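Local coordinates for GGDEF and EAL domain-containing protein (Vibrio cholerae O1 str. 2010EL-1786, PDB 6PWK), which binds the second messenger c-di-GMP and, as a LapD-type receptor with GGDEF and EAL domains, probably relays its level to the control of large adhesins in biofilm formation, at residues A[136-140]-A[158-163]; A[153-157]-A[181-187]; A[214-220]-A[267-272]; A[301-305]-A[352-356]. The contacts are given in a common frame with arbitrary orientation. Residue numbers count along the deposited sequence, not the author numbering.

Contact 1: residues A[136-140]-A[158-163]; sequences SLGVV and ALAKAK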
# COMPACT_ATOMS: atom_id res chain seq x y z
N SER A 136 5.28 12.75 16.79
CA SER A 136 6.44 12.23 17.49
C SER A 136 7.66 13.08 17.14
O SER A 136 7.84 13.45 15.98
CB SER A 136 6.70 10.76 17.16
OG SER A 136 5.56 9.98 17.46
N LEU A 137 8.47 13.38 18.14
CA LEU A 137 9.64 14.23 17.98
C LEU A 137 10.86 13.51 18.52
O LEU A 137 10.89 13.13 19.69
CB LEU A 137 9.44 15.57 18.70
CG LEU A 137 10.61 16.56 18.59
CD1 LEU A 137 10.78 17.03 17.15
CD2 LEU A 137 10.39 17.75 19.52
N GLY A 138 11.86 13.32 17.67
CA GLY A 138 13.14 12.77 18.07
C GLY A 138 14.23 13.82 17.91
O GLY A 138 14.31 14.49 16.87
N VAL A 139 15.05 13.96 18.94
CA VAL A 139 16.13 14.94 18.96
C VAL A 139 17.41 14.24 19.38
O VAL A 139 17.40 13.39 20.28
CB VAL A 139 15.81 16.13 19.89
CG1 VAL A 139 14.51 16.81 19.48
CG2 VAL A 139 15.71 15.68 21.33
N VAL A 140 18.52 14.57 18.71
CA VAL A 140 19.83 14.07 19.09
C VAL A 140 20.80 15.25 19.15
O VAL A 140 20.70 16.19 18.36
CB VAL A 140 20.35 12.97 18.14
CG1 VAL A 140 19.23 12.36 17.32
CG2 VAL A 140 21.49 13.46 17.26
N ALA A 158 15.99 7.64 17.82
CA ALA A 158 15.39 8.55 18.79
C ALA A 158 13.91 8.75 18.51
O ALA A 158 13.10 8.85 19.44
CB ALA A 158 16.12 9.89 18.78
N LEU A 159 13.53 8.80 17.23
CA LEU A 159 12.12 8.91 16.88
C LEU A 159 11.35 7.67 17.32
O LEU A 159 10.21 7.77 17.78
CB LEU A 159 11.97 9.14 15.38
CG LEU A 159 10.56 9.41 14.86
CD1 LEU A 159 9.96 10.62 15.57
CD2 LEU A 159 10.57 9.63 13.35
N ALA A 160 11.96 6.50 17.18
CA ALA A 160 11.32 5.27 17.66
C ALA A 160 11.19 5.29 19.18
O ALA A 160 10.21 4.77 19.73
CB ALA A 160 12.12 4.05 17.20
N LYS A 161 12.16 5.88 19.87
CA LYS A 161 12.07 6.02 21.32
C LYS A 161 10.88 6.89 21.71
O LYS A 161 10.18 6.59 22.68
CB LYS A 161 13.38 6.61 21.86
CG LYS A 161 13.46 6.72 23.37
CD LYS A 161 14.79 7.33 23.78
CE LYS A 161 14.98 7.31 25.29
NZ LYS A 161 16.29 7.89 25.69
N ALA A 162 10.64 7.97 20.96
CA ALA A 162 9.53 8.86 21.28
C ALA A 162 8.19 8.19 21.03
O ALA A 162 7.23 8.38 21.79
CB ALA A 162 9.64 10.15 20.47
N LYS A 163 8.09 7.39 19.96
CA LYS A 163 6.83 6.71 19.64
C LYS A 163 6.53 5.62 20.65
O LYS A 163 5.38 5.45 21.07
CB LYS A 163 6.88 6.13 18.23
CG LYS A 163 6.70 7.14 17.14
CD LYS A 163 6.57 6.48 15.78
CE LYS A 163 6.12 7.46 14.73
NZ LYS A 163 6.10 6.84 13.38

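Contact 2: residues A[153-157]-A[181-187]; sequences SLLDN and ILGKQQW. With C2E (9,9'-[(2R,3R,3aS,5S,7aR,9R,10R,10aS,12S,14aR)-3,5,10,12-tetrahydroxy-5,12-dioxidooctahydro-2H,7H-difuro[3,2-d:3',2'-j][1,3,7,9,2,8]tetraoxadiphosphacyclododecine-2,9-diyl]bis(2-amino-1,9-dihydro-6H-purin-6-one)), chain D.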
# COMPACT_ATOMS: atom_id res chain seq x y z
N SER A 153 20.71 7.68 11.43
CA SER A 153 20.35 6.49 12.20
C SER A 153 20.00 6.85 13.64
O SER A 153 19.01 6.35 14.19
CB SER A 153 21.49 5.48 12.16
OG SER A 153 21.68 4.97 10.86
N LEU A 154 20.80 7.72 14.27
CA LEU A 154 20.48 8.20 15.60
C LEU A 154 19.14 8.93 15.61
O LEU A 154 18.34 8.78 16.55
CB LEU A 154 21.58 9.12 16.11
CG LEU A 154 22.87 8.47 16.63
CD1 LEU A 154 24.03 9.42 16.49
CD2 LEU A 154 22.69 8.05 18.07
N LEU A 155 18.88 9.73 14.58
CA LEU A 155 17.62 10.45 14.48
C LEU A 155 16.45 9.48 14.36
O LEU A 155 15.37 9.72 14.92
CB LEU A 155 17.67 11.39 13.28
CG LEU A 155 17.01 12.77 13.32
CD1 LEU A 155 17.11 13.39 14.70
CD2 LEU A 155 17.65 13.68 12.29
N ASP A 156 16.65 8.36 13.65
CA ASP A 156 15.58 7.39 13.47
C ASP A 156 15.32 6.60 14.74
O ASP A 156 14.16 6.33 15.09
CB ASP A 156 15.92 6.46 12.31
CG ASP A 156 14.70 5.76 11.73
OD1 ASP A 156 13.57 6.21 12.01
OD2 ASP A 156 14.88 4.77 10.99
N ASN A 157 16.38 6.21 15.45
CA ASN A 157 16.21 5.48 16.70
C ASN A 157 15.64 6.36 17.80
O ASN A 157 14.87 5.87 18.64
CB ASN A 157 17.55 4.87 17.14
CG ASN A 157 17.98 3.71 16.27
OD1 ASN A 157 17.73 2.55 16.60
ND2 ASN A 157 18.63 4.01 15.16
N ILE A 181 22.87 1.72 18.28
CA ILE A 181 22.05 2.46 17.33
C ILE A 181 22.30 1.88 15.94
O ILE A 181 23.46 1.77 15.51
CB ILE A 181 22.34 3.97 17.37
CG1 ILE A 181 21.38 4.67 18.34
CG2 ILE A 181 22.21 4.59 15.97
CD1 ILE A 181 21.50 4.23 19.79
N LEU A 182 21.23 1.49 15.26
CA LEU A 182 21.32 0.86 13.95
C LEU A 182 20.27 1.46 13.02
O LEU A 182 19.25 1.98 13.46
CB LEU A 182 21.11 -0.66 14.04
CG LEU A 182 22.12 -1.46 14.87
CD1 LEU A 182 21.68 -2.91 14.99
CD2 LEU A 182 23.51 -1.37 14.25
N GLY A 183 20.55 1.39 11.72
CA GLY A 183 19.56 1.75 10.73
C GLY A 183 18.47 0.70 10.62
O GLY A 183 18.53 -0.37 11.23
N LYS A 184 17.45 1.02 9.81
CA LYS A 184 16.30 0.14 9.70
C LYS A 184 16.70 -1.24 9.17
O LYS A 184 16.30 -2.27 9.72
CB LYS A 184 15.23 0.77 8.80
CG LYS A 184 14.57 2.00 9.38
CD LYS A 184 13.34 2.38 8.57
CE LYS A 184 12.72 3.69 9.06
NZ LYS A 184 13.59 4.86 8.77
N GLN A 185 17.50 -1.27 8.10
CA GLN A 185 17.90 -2.55 7.53
C GLN A 185 18.87 -3.29 8.44
O GLN A 185 18.90 -4.53 8.42
CB GLN A 185 18.51 -2.33 6.14
CG GLN A 185 17.48 -1.92 5.10
CD GLN A 185 18.10 -1.30 3.86
OE1 GLN A 185 19.19 -1.69 3.44
NE2 GLN A 185 17.42 -0.32 3.29
N GLN A 186 19.66 -2.57 9.23
CA GLN A 186 20.54 -3.23 10.18
C GLN A 186 19.75 -3.93 11.28
O GLN A 186 20.07 -5.05 11.67
CB GLN A 186 21.53 -2.23 10.78
CG GLN A 186 22.61 -1.78 9.81
CD GLN A 186 23.47 -0.66 10.37
OE1 GLN A 186 22.99 0.18 11.14
NE2 GLN A 186 24.74 -0.64 9.99
N TRP A 187 18.70 -3.27 11.80
CA TRP A 187 17.86 -3.90 12.80
C TRP A 187 17.21 -5.17 12.26
O TRP A 187 17.20 -6.20 12.93
CB TRP A 187 16.78 -2.92 13.28
CG TRP A 187 17.22 -1.96 14.34
CD1 TRP A 187 17.26 -0.60 14.25
CD2 TRP A 187 17.68 -2.28 15.66
NE1 TRP A 187 17.71 -0.06 15.43
CE2 TRP A 187 17.98 -1.07 16.31
CE3 TRP A 187 17.86 -3.48 16.36
CZ2 TRP A 187 18.45 -1.02 17.62
CZ3 TRP A 187 18.34 -3.43 17.66
CH2 TRP A 187 18.63 -2.21 18.27
P1 C2E D . 18.06 2.33 6.43
O2P C2E D . 16.61 2.35 6.03
O1P C2E D . 18.36 0.87 6.64
O5' C2E D . 19.09 2.72 5.22
C5' C2E D . 20.41 2.26 5.27
C4' C2E D . 21.01 2.87 3.98
O4' C2E D . 20.36 2.41 2.95
C3' C2E D . 20.59 4.35 3.98
O3' C2E D . 21.47 5.13 4.63
C2' C2E D . 20.49 4.72 2.49
O2' C2E D . 21.76 5.35 2.03
C1' C2E D . 20.39 3.59 1.84
N9 C2E D . 19.26 3.55 0.95
C8 C2E D . 18.36 3.33 1.94
N7 C2E D . 17.14 3.26 1.34
C5 C2E D . 17.30 3.42 0.02
C6 C2E D . 16.33 3.44 -1.19
O6 C2E D . 15.16 3.29 -1.05
N1 C2E D . 16.82 3.63 -2.53
C2 C2E D . 18.24 3.81 -2.76
N2 C2E D . 18.85 4.02 -4.07
N3 C2E D . 19.12 3.79 -1.61
C4 C2E D . 18.62 3.59 -0.21
P11 C2E D . 20.88 6.67 4.89
O21 C2E D . 20.14 7.37 3.77
O11 C2E D . 22.09 7.54 5.11
O5A C2E D . 20.15 6.57 6.37
C5A C2E D . 20.56 5.51 7.20
C4A C2E D . 19.58 5.37 8.29
O4A C2E D . 19.15 6.54 8.69
C3A C2E D . 18.25 4.54 7.70
O3A C2E D . 18.41 3.05 7.87
C2A C2E D . 17.30 4.92 8.35
O2A C2E D . 17.20 4.07 9.60
C1A C2E D . 17.63 6.46 8.71
N91 C2E D . 17.09 7.30 7.85
C81 C2E D . 17.60 7.78 6.70
N71 C2E D . 16.68 8.62 6.19
C51 C2E D . 15.64 8.65 7.02
C61 C2E D . 14.31 9.40 6.98
O61 C2E D . 14.11 10.11 6.06
N11 C2E D . 13.33 9.26 8.01
C21 C2E D . 13.59 8.39 9.12
N21 C2E D . 12.60 8.24 10.18
N31 C2E D . 14.86 7.67 9.16
C41 C2E D . 15.89 7.82 8.07

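Contact 3: residues A[214-220]-A[267-272]; sequences TFHREVF and DPLAIN. With MG (magnesium ion), chain E; C2E (9,9'-[(2R,3R,3aS,5S,7aR,9R,10R,10aS,12S,14aR)-3,5,10,12-tetrahydroxy-5,12-dioxidooctahydro-2H,7H-difuro[3,2-d:3',2'-j][1,3,7,9,2,8]tetraoxadiphosphacyclododecine-2,9-diyl]bis(2-amino-1,9-dihydro-6H-purin-6-one)), chain C.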
# COMPACT_ATOMS: atom_id res chain seq x y z
N THR A 214 -5.81 -16.06 37.57
CA THR A 214 -4.95 -15.61 36.48
C THR A 214 -5.74 -15.62 35.18
O THR A 214 -6.14 -16.68 34.69
CB THR A 214 -3.69 -16.47 36.39
OG1 THR A 214 -3.05 -16.26 35.13
CG2 THR A 214 -4.03 -17.95 36.56
N PHE A 215 -5.98 -14.43 34.62
CA PHE A 215 -6.68 -14.32 33.35
C PHE A 215 -5.83 -14.90 32.22
O PHE A 215 -6.25 -15.81 31.51
CB PHE A 215 -7.05 -12.86 33.07
CG PHE A 215 -7.94 -12.67 31.88
CD1 PHE A 215 -9.32 -12.76 32.01
CD2 PHE A 215 -7.41 -12.40 30.63
CE1 PHE A 215 -10.15 -12.58 30.92
CE2 PHE A 215 -8.23 -12.22 29.54
CZ PHE A 215 -9.60 -12.31 29.68
N HIS A 216 -4.62 -14.36 32.05
CA HIS A 216 -3.65 -14.92 31.12
C HIS A 216 -2.27 -14.44 31.51
O HIS A 216 -2.11 -13.61 32.42
CB HIS A 216 -3.98 -14.56 29.66
CG HIS A 216 -3.95 -13.09 29.36
ND1 HIS A 216 -4.84 -12.49 28.49
CD2 HIS A 216 -3.13 -12.10 29.80
CE1 HIS A 216 -4.58 -11.19 28.42
NE2 HIS A 216 -3.54 -10.93 29.20
N ARG A 217 -1.26 -14.95 30.82
CA ARG A 217 0.12 -14.49 30.95
C ARG A 217 0.54 -13.88 29.62
O ARG A 217 0.58 -14.58 28.60
CB ARG A 217 1.06 -15.63 31.35
CG ARG A 217 1.13 -15.88 32.84
CD ARG A 217 2.05 -17.04 33.15
NE ARG A 217 1.31 -18.16 33.73
CZ ARG A 217 1.06 -18.29 35.03
NH1 ARG A 217 1.50 -17.38 35.89
NH2 ARG A 217 0.38 -19.34 35.47
N GLU A 218 0.85 -12.59 29.63
CA GLU A 218 1.32 -11.92 28.42
C GLU A 218 2.78 -12.27 28.16
O GLU A 218 3.60 -12.31 29.08
CB GLU A 218 1.16 -10.41 28.54
CG GLU A 218 1.59 -9.64 27.30
CD GLU A 218 1.26 -8.17 27.37
OE1 GLU A 218 0.80 -7.71 28.44
OE2 GLU A 218 1.46 -7.46 26.36
N VAL A 219 3.10 -12.53 26.89
CA VAL A 219 4.43 -12.94 26.47
C VAL A 219 5.19 -11.73 25.98
O VAL A 219 4.70 -10.98 25.12
CB VAL A 219 4.36 -14.03 25.39
CG1 VAL A 219 5.75 -14.38 24.89
CG2 VAL A 219 3.65 -15.27 25.93
N PHE A 220 6.39 -11.52 26.51
CA PHE A 220 7.29 -10.46 26.08
C PHE A 220 8.53 -11.08 25.46
O PHE A 220 9.14 -11.97 26.06
CB PHE A 220 7.68 -9.55 27.25
CG PHE A 220 6.52 -8.80 27.83
CD1 PHE A 220 5.56 -8.23 27.00
CD2 PHE A 220 6.38 -8.67 29.20
CE1 PHE A 220 4.49 -7.54 27.54
CE2 PHE A 220 5.31 -7.98 29.74
CZ PHE A 220 4.36 -7.42 28.90
N ASP A 267 -2.41 -22.02 31.73
CA ASP A 267 -3.21 -20.82 31.56
C ASP A 267 -3.05 -20.25 30.16
O ASP A 267 -2.08 -20.54 29.46
CB ASP A 267 -2.80 -19.76 32.60
CG ASP A 267 -3.15 -20.18 34.02
OD1 ASP A 267 -4.31 -20.57 34.26
OD2 ASP A 267 -2.25 -20.12 34.89
N PRO A 268 -4.01 -19.44 29.70
CA PRO A 268 -3.88 -18.83 28.38
C PRO A 268 -2.68 -17.89 28.31
O PRO A 268 -2.26 -17.32 29.32
CB PRO A 268 -5.20 -18.06 28.20
CG PRO A 268 -6.15 -18.71 29.15
CD PRO A 268 -5.32 -19.14 30.32
N LEU A 269 -2.14 -17.75 27.11
CA LEU A 269 -1.00 -16.88 26.86
C LEU A 269 -1.41 -15.77 25.90
O LEU A 269 -2.05 -16.04 24.88
CB LEU A 269 0.18 -17.68 26.28
CG LEU A 269 0.79 -18.73 27.21
CD1 LEU A 269 1.96 -19.40 26.52
CD2 LEU A 269 1.21 -18.10 28.52
N ALA A 270 -1.04 -14.54 26.23
CA ALA A 270 -1.36 -13.37 25.43
C ALA A 270 -0.16 -13.02 24.56
O ALA A 270 0.90 -12.66 25.08
CB ALA A 270 -1.76 -12.19 26.31
N ILE A 271 -0.32 -13.12 23.24
CA ILE A 271 0.74 -12.84 22.29
C ILE A 271 0.49 -11.47 21.67
O ILE A 271 -0.59 -11.22 21.11
CB ILE A 271 0.82 -13.92 21.20
CG1 ILE A 271 0.97 -15.31 21.83
CG2 ILE A 271 1.97 -13.64 20.25
CD1 ILE A 271 1.03 -16.42 20.81
N ASN A 272 1.48 -10.59 21.75
CA ASN A 272 1.38 -9.29 21.10
C ASN A 272 1.56 -9.43 19.59
O ASN A 272 2.40 -10.21 19.12
CB ASN A 272 2.43 -8.32 21.66
CG ASN A 272 2.18 -7.96 23.11
OD1 ASN A 272 1.31 -7.16 23.42
ND2 ASN A 272 2.97 -8.55 24.00
MG MG E . 0.48 -5.80 25.11
P1 C2E C . 3.32 -3.73 25.81
O2P C2E C . 2.15 -4.46 25.21
O1P C2E C . 2.72 -2.53 26.50
O5' C2E C . 4.03 -4.59 27.01
C5' C2E C . 4.20 -3.97 28.25
C4' C2E C . 5.65 -3.42 28.28
O4' C2E C . 5.85 -2.73 29.36
C3' C2E C . 6.67 -4.56 28.37
O3' C2E C . 7.87 -4.04 28.08
C2' C2E C . 6.63 -4.86 29.88
O2' C2E C . 7.83 -5.64 30.28
C1' C2E C . 6.77 -3.64 30.33
N9 C2E C . 6.34 -3.29 31.66
C8 C2E C . 5.57 -4.37 31.94
N7 C2E C . 5.07 -4.19 33.18
C5 C2E C . 5.50 -3.02 33.65
C6 C2E C . 5.29 -2.24 34.96
O6 C2E C . 4.62 -2.67 35.84
N1 C2E C . 5.92 -0.97 35.14
C2 C2E C . 6.75 -0.39 34.12
N2 C2E C . 7.42 0.90 34.24
N3 C2E C . 6.92 -1.15 32.89
C4 C2E C . 6.28 -2.47 32.69
P11 C2E C . 8.69 -4.89 26.92
O21 C2E C . 9.16 -6.28 27.26
O11 C2E C . 9.94 -4.10 26.62
O5A C2E C . 7.66 -4.76 25.63
C5A C2E C . 7.66 -3.48 25.07
C4A C2E C . 6.81 -3.46 23.86
O4A C2E C . 7.36 -4.18 22.93
C3A C2E C . 5.30 -4.13 24.20
O3A C2E C . 4.36 -3.08 24.69
C2A C2E C . 4.90 -4.59 23.13
O2A C2E C . 4.13 -3.55 22.37
C1A C2E C . 6.25 -5.02 22.33
N91 C2E C . 6.48 -6.31 22.48
C81 C2E C . 7.06 -6.96 23.50
N71 C2E C . 7.06 -8.26 23.16
C51 C2E C . 6.50 -8.39 21.96
C61 C2E C . 6.23 -9.60 21.08
O61 C2E C . 6.56 -10.67 21.47
N11 C2E C . 5.60 -9.46 19.80
C21 C2E C . 5.22 -8.16 19.34
N21 C2E C . 4.58 -8.02 18.04
N31 C2E C . 5.48 -7.00 20.19
C41 C2E C . 6.13 -7.16 21.52
O HOH W 1 3.97 -11.16 22.51

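Contact 4: residues A[301-305]-A[352-356]; sequences LHFEI and KYVKL. With MG (magnesium ion), chain E.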
# COMPACT_ATOMS: atom_id res chain seq x y z
N LEU A 301 -4.77 -19.42 23.55
CA LEU A 301 -4.06 -18.36 22.84
C LEU A 301 -4.93 -17.11 22.79
O LEU A 301 -6.03 -17.14 22.23
CB LEU A 301 -3.68 -18.80 21.42
CG LEU A 301 -2.52 -19.78 21.27
CD1 LEU A 301 -2.38 -20.21 19.82
CD2 LEU A 301 -1.23 -19.17 21.77
N HIS A 302 -4.43 -16.03 23.38
CA HIS A 302 -5.04 -14.71 23.28
C HIS A 302 -4.13 -13.83 22.43
O HIS A 302 -2.94 -13.69 22.74
CB HIS A 302 -5.26 -14.08 24.66
CG HIS A 302 -6.30 -14.77 25.48
ND1 HIS A 302 -6.69 -14.31 26.72
CD2 HIS A 302 -7.05 -15.87 25.24
CE1 HIS A 302 -7.63 -15.10 27.21
NE2 HIS A 302 -7.86 -16.06 26.33
N PHE A 303 -4.67 -13.26 21.36
CA PHE A 303 -3.90 -12.39 20.48
C PHE A 303 -4.15 -10.94 20.86
O PHE A 303 -5.28 -10.45 20.76
CB PHE A 303 -4.27 -12.65 19.02
CG PHE A 303 -3.75 -13.96 18.49
CD1 PHE A 303 -2.45 -14.07 18.05
CD2 PHE A 303 -4.57 -15.07 18.45
CE1 PHE A 303 -1.97 -15.28 17.57
CE2 PHE A 303 -4.10 -16.28 17.97
CZ PHE A 303 -2.79 -16.38 17.53
N GLU A 304 -3.10 -10.26 21.32
CA GLU A 304 -3.20 -8.88 21.78
C GLU A 304 -2.98 -7.96 20.59
O GLU A 304 -1.88 -7.88 20.04
CB GLU A 304 -2.19 -8.61 22.89
CG GLU A 304 -2.65 -7.55 23.88
CD GLU A 304 -2.12 -7.79 25.28
OE1 GLU A 304 -1.07 -7.21 25.64
OE2 GLU A 304 -2.75 -8.57 26.03
N ILE A 305 -4.03 -7.26 20.19
CA ILE A 305 -4.03 -6.41 19.00
C ILE A 305 -4.04 -4.95 19.45
O ILE A 305 -4.88 -4.58 20.28
CB ILE A 305 -5.24 -6.70 18.09
CG1 ILE A 305 -5.23 -8.17 17.66
CG2 ILE A 305 -5.24 -5.78 16.89
CD1 ILE A 305 -6.47 -8.59 16.90
N LYS A 352 -12.46 -10.11 23.54
CA LYS A 352 -12.56 -10.88 24.78
C LYS A 352 -12.18 -10.04 25.98
O LYS A 352 -12.77 -10.18 27.06
CB LYS A 352 -11.69 -12.13 24.69
CG LYS A 352 -11.81 -13.06 25.89
CD LYS A 352 -10.94 -14.30 25.72
CE LYS A 352 -11.25 -15.34 26.79
NZ LYS A 352 -10.50 -16.61 26.56
N TYR A 353 -11.19 -9.16 25.82
CA TYR A 353 -10.75 -8.30 26.91
C TYR A 353 -10.27 -6.98 26.33
O TYR A 353 -10.09 -6.82 25.12
CB TYR A 353 -9.64 -8.96 27.73
CG TYR A 353 -8.36 -9.20 26.96
CD1 TYR A 353 -7.36 -8.25 26.91
CD2 TYR A 353 -8.16 -10.40 26.27
CE1 TYR A 353 -6.19 -8.47 26.20
CE2 TYR A 353 -7.00 -10.63 25.57
CZ TYR A 353 -6.02 -9.66 25.53
OH TYR A 353 -4.86 -9.89 24.83
N VAL A 354 -10.06 -6.01 27.23
CA VAL A 354 -9.44 -4.74 26.89
C VAL A 354 -8.36 -4.46 27.93
O VAL A 354 -8.65 -4.42 29.13
CB VAL A 354 -10.46 -3.59 26.82
CG1 VAL A 354 -11.29 -3.70 25.55
CG2 VAL A 354 -11.36 -3.57 28.04
N LYS A 355 -7.12 -4.31 27.48
CA LYS A 355 -6.01 -3.96 28.35
C LYS A 355 -5.81 -2.45 28.26
O LYS A 355 -5.51 -1.93 27.18
CB LYS A 355 -4.74 -4.71 27.95
CG LYS A 355 -3.67 -4.72 29.03
CD LYS A 355 -2.62 -5.78 28.75
CE LYS A 355 -3.23 -7.17 28.73
NZ LYS A 355 -2.20 -8.24 28.56
N LEU A 356 -5.99 -1.76 29.38
CA LEU A 356 -5.99 -0.30 29.38
C LEU A 356 -4.65 0.25 28.90
O LEU A 356 -3.60 -0.38 29.05
CB LEU A 356 -6.29 0.23 30.78
CG LEU A 356 -7.72 0.09 31.29
CD1 LEU A 356 -7.80 0.44 32.76
CD2 LEU A 356 -8.65 0.98 30.48
MG MG E . 0.48 -5.80 25.11

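Contact 1: residues A[136-140]-A[158-163]
Strand 136-140 runs across helix segment 158-163 with axes 6.4 Å apart at their closest and their N-to-C directions at 138°, so the chain returns roughly antiparallel. The backbones come nearest at G138, whose CA lies 4.2 Å from the CA of L159; a CB on G138 would point at the helix and collide with the L159 backbone nitrogen, so its lack of a side chain allows this close approach. Small residues face the strand from the helix: the CB of A162 rests 3.3 Å from the L137 carbonyl O, and the CB of A158 packs 4.2 Å from V140 CG1. Between them L159 extends its CD1 to 3.6 Å from both the O and the CB of S136. At the end of the contact, S136 OG lies 3.1 Å from K163 CG, while the K163 ammonium bonds to Q51 on the adjacent strand 45-51. L137 and V139 point away, toward helix 106-118. The pair forms the first strand and the helix of a beta-alpha-beta unit in the GGDEF domain. No polar bond links the two segments; methyl and methylene groups pack on the strand backbone and its carbonyl oxygens, so glycine and alanine set the spacing by shape.

Contact 2: residues A[153-157]-A[181-187]
N157 is the polar hub: its ND2 donates both to S153 O, one turn back in its own helix (2.6 Å), and to L182 O (2.7 Å), while its OD1 accepts from W187 NE1 (2.9 Å). This holds helix 148-164 to loop 181-183 and helix 184-197. D156 OD2 takes a salt bridge from K184 NZ at 2.6 Å and a hydrogen bond from the ligand hydroxyl O2A at 2.8 Å, and D156 OD1 accepts from guanine N21 at 2.9 Å. The contact forms one wall of a c-di-GMP site where the GGDEF domain meets the helix leading into the EAL domain; R28 and E96, with D68 of the second subunit, add further bonds to the ligand. G183, at the N-cap position, gives its N to Q186 OE1 (2.8 Å) and has no side chain to strike the ligand. K184 N donates to O3A (3.0 Å) and O2A (3.1 Å), and Q185 N to phosphate O1P (2.7 Å). Away from the ligand, L154 CD2 packs 3.6 Å from I181 CG1.

Contact 3: residues A[214-220]-A[267-272]
This is a parallel pairing of neighbouring beta strands in the barrel of the EAL domain, ending at its metal and c-di-GMP site. R217 N bonds to P268 O (3.0 Å), A270 N to R217 O (2.9 Å) and V219 N to A270 O (2.9 Å), which sets R217 beside L269 and E218 beside A270. At the start of the pair, a salt bridge from R217 NH2 to D267 OD2 (2.8 Å) joins the strand to the loop before its partner. A270 CB sits over the H216 ring, 3.6 Å from its centroid, a CH-pi contact; H216 itself is hydrogen-bonded to H302 and K355. At the far end, E218 OE2 and N272 OD1 each lie 2.3 Å from the magnesium, which also takes O2P of the ligand at 2.1 Å. E304 and D334 complete the protein ligands. F220 turns a ring face to the ligand's C2', and a water bridges V219 O and N272 N, 2.7 Å from each. The carboxylate of E218 also meets K355 and Q410. Around the pair, strand 200-209 flanks 214-220, strand 301-305 flanks 269-272, and helix 245-261 packs against L269 and I271.

Contact 4: residues A[301-305]-A[352-356]
The two strands do not pair directly: in the TIM-like barrel of the EAL domain, whose strands here run parallel, strand 330-336 lies between them, their axes stay 8.9 Å apart at the closest, and side chains span the gap inside the barrel. The first to do so is K352, in the loop just before its strand, whose extended side chain brings NZ to 2.7 Å from H302 NE2 and donates a hydrogen bond there. Because H302 is thereby an acceptor at NE2, its ND1 is left to bond with H216 on strand 214-225. Y353 follows, its ring roughly parallel to that of H302 but slid well aside, with centroids 5.8 Å apart and planes at 30°; H216 meets the Y353 ring edge-to-face. The phenol reaches further inward, and Y353 OH donates to E304 OE2 at 2.8 Å. V354 faces away, toward strands 330-336 and 386-389, and K355 then points in again. Its NZ makes a salt bridge of 2.6 Å to the same E304 OE2, and also bonds to E218, H216 and Q410, so this buried ammonium is surrounded by acceptors at the metal site. Tyrosine and lysine together thus hold one oxygen of the E304 carboxylate and leave the other for the metal: E304 OE1 binds the magnesium ion at 2.2 Å.

Overall arrangement
From the N terminus, contact 1 closes the first loop, from strand 136-142 back to helix 148-164. Contact 2 starts on that helix before contact 1 has closed and ends at helix 184-197, so the two cross; they also touch, V140 and L155 packing together. Contact 2 thereby ties the GGDEF core to the helix entering the EAL domain. Contacts 3 and 4 follow in series, each closing a loop of 46 intervening residues in the EAL barrel. Their strands 269-272 and 301-305 are neighbours, and E218, N272 and E304 share one magnesium ion. The centres of contacts 2 and 4 lie about 30 Å apart, at separate c-di-GMP sites.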